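Local coordinates for chromosome partition protein Smc (PDB 3KTA) that binds and hydrolyses ATP in its ABC-type head domain and is probably required for chromosome condensation and partitioning, at residues E49-A52 with D58-R61; F77-Q82 with S118-I123. All coordinates share one frame; numbering follows the deposited sequence.

The two contacts follow one another along the C-terminal half of the ABC-type head, one at the surface and one in the core. Contact 1 (49-52 with 58-61) is short-range: the edge of strand 48-53 meets the loop that leaves it, mostly through backbone groups, one water and a single apolar touch. Contact 2 (77-82 with 118-123) brings together residues far apart in sequence, the C-terminal part of helix 67-84 and strand 119-123 with the residue just before it, entirely through buried side chains: two phenylalanine rims and one amide-hydroxyl bond. They share no element, and their centres lie about 23 Å apart, but the loop of contact 1 runs on into the helix of contact 2.

Contact 1 (E49-A52 with D58-R61); sequences EIEA and DVKR
A52 and K60 meet through their backbones, and this is the tight part of the contact. K60 N donates to A52 O at 2.9 Å, with an N-H...O angle of 166°. The same oxygen is crowded by V59: its CA lies 3.3 Å from A52 O in a CA-H...O contact, and V59 CG1 sits 3.5 Å from A52 O. The return bond is not direct. A water takes the hydrogen of A52 N at 2.7 Å and donates to K60 O at 2.8 Å, so the two residues resemble a hydrogen-bonded antiparallel pair with a water slipped into one of its two bonds.

The second close point is apolar. E51 and V59 cross at about a right angle, V59 CG2 coming to 3.5 Å from E51 CG. E51 rests this CG, and behind it the carboxylate carbon, against the V59 methyls. A chi1 of 170° and an extended chain carry it past the valine, and OE1 goes on to a salt bridge with R34 on the paired strand 32-37.

Beyond this the contact is loose. V59 stays exposed although it points at the strand, and the extended K60 side chain leads away to a salt bridge with E69. A52, by contrast, is buried, its methyl against F24 of helix 4-27 and M65. Strands 32-37 and 48-53 are an antiparallel pair of the ABC-type head, with the outgoing loop folded back along the edge of 48-53 before the SGGEK signature sequence at the start of helix 67-84.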
loop_
_atom_site.group_PDB
_atom_site.type_symbol
_atom_site.label_atom_id
_atom_site.label_comp_id
_atom_site.label_asym_id
_atom_site.label_seq_id
_atom_site.Cartn_x
_atom_site.Cartn_y
_atom_site.Cartn_z
ATOM N N GLU B 49 -3.245 16.813 -15.090
ATOM C CA GLU B 49 -2.186 16.201 -15.879
ATOM C C GLU B 49 -0.866 16.230 -15.139
ATOM O O GLU B 49 -0.675 17.038 -14.248
ATOM C CB GLU B 49 -2.027 16.908 -17.227
ATOM C CG GLU B 49 -2.721 16.202 -18.393
ATOM C CD GLU B 49 -1.962 14.977 -18.893
ATOM O OE1 GLU B 49 -1.237 14.331 -18.101
ATOM O OE2 GLU B 49 -2.098 14.657 -20.090
ATOM N N ILE B 50 0.038 15.339 -15.523
ATOM C CA ILE B 50 1.404 15.362 -15.020
ATOM C C ILE B 50 2.316 15.694 -16.182
ATOM O O ILE B 50 2.194 15.104 -17.253
ATOM C CB ILE B 50 1.809 13.989 -14.440
ATOM C CG1 ILE B 50 0.947 13.660 -13.222
ATOM C CG2 ILE B 50 3.296 13.972 -14.073
ATOM C CD1 ILE B 50 1.169 12.272 -12.660
ATOM N N GLU B 51 3.206 16.655 -15.981
ATOM C CA GLU B 51 4.234 16.978 -16.962
ATOM C C GLU B 51 5.613 16.872 -16.323
ATOM O O GLU B 51 5.938 17.617 -15.396
ATOM C CB GLU B 51 4.011 18.383 -17.530
ATOM C CG GLU B 51 5.160 18.898 -18.366
ATOM C CD GLU B 51 5.039 20.376 -18.653
ATOM O OE1 GLU B 51 5.794 21.168 -18.043
ATOM O OE2 GLU B 51 4.177 20.742 -19.480
ATOM N N ALA B 52 6.432 15.957 -16.827
ATOM C CA ALA B 52 7.724 15.711 -16.208
ATOM C C ALA B 52 8.910 15.927 -17.152
ATOM O O ALA B 52 8.848 15.629 -18.344
ATOM C CB ALA B 52 7.761 14.307 -15.613
ATOM N N ASP B 58 13.349 19.748 -21.203
ATOM C CA ASP B 58 12.655 18.860 -22.137
ATOM C C ASP B 58 11.713 17.900 -21.424
ATOM O O ASP B 58 12.142 17.032 -20.652
ATOM C CB ASP B 58 13.633 18.082 -23.017
ATOM C CG ASP B 58 14.412 18.983 -23.952
ATOM O OD1 ASP B 58 13.893 20.069 -24.296
ATOM O OD2 ASP B 58 15.539 18.609 -24.340
ATOM N N VAL B 59 10.424 18.077 -21.686
ATOM C CA VAL B 59 9.402 17.198 -21.160
ATOM C C VAL B 59 9.515 15.837 -21.829
ATOM O O VAL B 59 9.822 15.743 -23.018
ATOM C CB VAL B 59 8.002 17.772 -21.430
ATOM C CG1 VAL B 59 6.924 16.771 -21.042
ATOM C CG2 VAL B 59 7.825 19.096 -20.699
ATOM N N LYS B 60 9.289 14.783 -21.048
ATOM C CA LYS B 60 9.201 13.433 -21.579
ATOM C C LYS B 60 7.774 12.942 -21.383
ATOM O O LYS B 60 7.325 12.782 -20.249
ATOM C CB LYS B 60 10.176 12.511 -20.851
ATOM C CG LYS B 60 10.343 11.139 -21.499
ATOM C CD LYS B 60 11.530 10.408 -20.896
ATOM C CE LYS B 60 11.872 9.145 -21.669
ATOM N NZ LYS B 60 13.109 8.493 -21.138
ATOM N N ARG B 61 7.050 12.719 -22.477
ATOM C CA ARG B 61 5.687 12.214 -22.367
ATOM C C ARG B 61 5.664 10.881 -21.606
ATOM O O ARG B 61 6.611 10.093 -21.687
ATOM C CB ARG B 61 5.037 12.065 -23.745
ATOM C CG ARG B 61 4.894 13.376 -24.509
ATOM C CD ARG B 61 3.778 13.292 -25.546
HETATM O O HOH W 1 5.512 14.241 -18.768
#

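Contact 2 (F77-Q82 with S118-I123); sequences FVFAIQ and SQFIVI
Q82 reaches S118 with its amide: NE2 donates to S118 OG at 3.0 Å, nearly straight, with the oxygen lying in the amide plane. The glutamine chain leaves the helix with CG anti to the backbone N (chi1 -169°) and then bends at chi2 (-86°), which swings the NH2 onto the hydroxyl. Beside this bond F79 and F120 come from opposite directions and meet rim to rim, F79 CE1 to F120 CE2 at 3.7 Å. Their planes are only 6° apart and the centroids 5.7 Å, but the planes are stepped, and neither ring lies over the other's face. Q82 CG closes the corner, 4.3 Å from F120 CZ.

The second shell helps to position these groups. S118 OG is also hydrogen-bonded to A87 O, which gives the buried hydroxyl two partners, while Q82 OE1 has a weak bond to S114 OG. F120 stacks on the ring of Y90. With an alanine here in place of Q82, S118 OG is likely to be left without its amide donor, S114 OG without its weak partner, and the F120 rim with a gap beside it.

Further out, L110 and I111 of helix 101-114 and I23 of helix 4-27 pack around F79. Strand 119-123 runs parallel to 89-93, the Walker B strand leading to E94 of the ligand pocket, and pairs in a parallel ladder with a strand of the neighbouring chain, so helix 67-84 packs against a sheet that spans both chains.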
loop_
_atom_site.group_PDB
_atom_site.type_symbol
_atom_site.label_atom_id
_atom_site.label_comp_id
_atom_site.label_asym_id
_atom_site.label_seq_id
_atom_site.Cartn_x
_atom_site.Cartn_y
_atom_site.Cartn_z
ATOM N N PHE B 77 3.875 11.442 -6.789
ATOM C CA PHE B 77 2.479 11.811 -6.631
ATOM C C PHE B 77 1.877 11.278 -5.325
ATOM O O PHE B 77 1.214 12.011 -4.584
ATOM C CB PHE B 77 1.688 11.310 -7.851
ATOM C CG PHE B 77 0.257 11.732 -7.861
ATOM C CD1 PHE B 77 -0.094 13.065 -7.975
ATOM C CD2 PHE B 77 -0.749 10.780 -7.779
ATOM C CE1 PHE B 77 -1.414 13.454 -7.985
ATOM C CE2 PHE B 77 -2.082 11.167 -7.795
ATOM C CZ PHE B 77 -2.412 12.505 -7.906
ATOM N N VAL B 78 2.115 10.009 -5.036
ATOM C CA VAL B 78 1.599 9.391 -3.814
ATOM C C VAL B 78 2.119 10.147 -2.593
ATOM O O VAL B 78 1.362 10.490 -1.668
ATOM C CB VAL B 78 2.033 7.920 -3.712
ATOM C CG1 VAL B 78 1.718 7.353 -2.297
ATOM C CG2 VAL B 78 1.357 7.092 -4.791
ATOM N N PHE B 79 3.420 10.404 -2.599
ATOM C CA PHE B 79 4.039 11.109 -1.477
ATOM C C PHE B 79 3.657 12.584 -1.362
ATOM O O PHE B 79 3.674 13.134 -0.256
ATOM C CB PHE B 79 5.550 10.861 -1.456
ATOM C CG PHE B 79 5.907 9.513 -0.889
ATOM C CD1 PHE B 79 6.054 9.356 0.484
ATOM C CD2 PHE B 79 6.005 8.405 -1.693
ATOM C CE1 PHE B 79 6.352 8.126 1.038
ATOM C CE2 PHE B 79 6.294 7.157 -1.145
ATOM C CZ PHE B 79 6.469 7.026 0.229
ATOM N N ALA B 80 3.286 13.212 -2.484
ATOM C CA ALA B 80 2.799 14.594 -2.479
ATOM C C ALA B 80 1.474 14.667 -1.726
ATOM O O ALA B 80 1.229 15.591 -0.949
ATOM C CB ALA B 80 2.627 15.114 -3.935
ATOM N N ILE B 81 0.618 13.678 -1.963
ATOM C CA ILE B 81 -0.619 13.567 -1.220
ATOM C C ILE B 81 -0.329 13.268 0.255
ATOM O O ILE B 81 -0.903 13.882 1.145
ATOM C CB ILE B 81 -1.515 12.463 -1.822
ATOM C CG1 ILE B 81 -1.853 12.814 -3.269
ATOM C CG2 ILE B 81 -2.796 12.321 -1.014
ATOM C CD1 ILE B 81 -2.595 11.700 -4.019
ATOM N N GLN B 82 0.556 12.311 0.504
ATOM C CA GLN B 82 0.831 11.888 1.874
ATOM C C GLN B 82 1.295 13.065 2.721
ATOM O O GLN B 82 0.930 13.181 3.891
ATOM C CB GLN B 82 1.886 10.773 1.887
ATOM C CG GLN B 82 2.051 10.090 3.254
ATOM C CD GLN B 82 3.028 10.804 4.155
ATOM O OE1 GLN B 82 3.849 11.616 3.703
ATOM N NE2 GLN B 82 2.961 10.493 5.447
ATOM N N SER B 118 2.807 8.604 8.996
ATOM C CA SER B 118 1.992 7.473 8.547
ATOM C C SER B 118 2.750 6.169 8.762
ATOM O O SER B 118 3.981 6.158 8.781
ATOM C CB SER B 118 1.662 7.589 7.047
ATOM O OG SER B 118 0.924 8.761 6.753
ATOM N N GLN B 119 2.010 5.065 8.857
ATOM C CA GLN B 119 2.592 3.736 8.905
ATOM C C GLN B 119 2.873 3.259 7.473
ATOM O O GLN B 119 2.069 3.491 6.568
ATOM C CB GLN B 119 1.604 2.794 9.597
ATOM C CG GLN B 119 2.022 1.330 9.637
ATOM C CD GLN B 119 0.994 0.519 10.415
ATOM O OE1 GLN B 119 -0.207 0.594 10.132
ATOM N NE2 GLN B 119 1.449 -0.233 11.408
ATOM N N PHE B 120 4.015 2.606 7.274
ATOM C CA PHE B 120 4.364 2.027 5.980
ATOM C C PHE B 120 4.667 0.554 6.117
ATOM O O PHE B 120 5.473 0.163 6.977
ATOM C CB PHE B 120 5.593 2.755 5.397
ATOM C CG PHE B 120 5.277 4.118 4.906
ATOM C CD1 PHE B 120 5.255 5.205 5.781
ATOM C CD2 PHE B 120 4.939 4.326 3.571
ATOM C CE1 PHE B 120 4.943 6.470 5.318
ATOM C CE2 PHE B 120 4.609 5.583 3.115
ATOM C CZ PHE B 120 4.603 6.656 3.984
ATOM N N ILE B 121 4.034 -0.253 5.269
ATOM C CA ILE B 121 4.321 -1.686 5.223
ATOM C C ILE B 121 4.786 -1.976 3.806
ATOM O O ILE B 121 4.040 -1.764 2.844
ATOM C CB ILE B 121 3.060 -2.525 5.528
ATOM C CG1 ILE B 121 2.569 -2.227 6.946
ATOM C CG2 ILE B 121 3.350 -4.020 5.356
ATOM C CD1 ILE B 121 1.116 -2.638 7.167
ATOM N N VAL B 122 6.028 -2.432 3.671
ATOM C CA VAL B 122 6.650 -2.494 2.357
ATOM C C VAL B 122 7.222 -3.883 2.117
ATOM O O VAL B 122 8.074 -4.334 2.867
ATOM C CB VAL B 122 7.812 -1.464 2.270
ATOM C CG1 VAL B 122 8.506 -1.543 0.907
ATOM C CG2 VAL B 122 7.308 -0.042 2.530
ATOM N N ILE B 123 6.744 -4.553 1.071
ATOM C CA ILE B 123 7.321 -5.823 0.659
ATOM C C ILE B 123 8.423 -5.552 -0.347
ATOM O O ILE B 123 8.208 -4.802 -1.299
ATOM C CB ILE B 123 6.275 -6.700 -0.015
ATOM C CG1 ILE B 123 5.159 -7.056 0.978
ATOM C CG2 ILE B 123 6.949 -7.962 -0.573
ATOM C CD1 ILE B 123 3.878 -7.577 0.323
#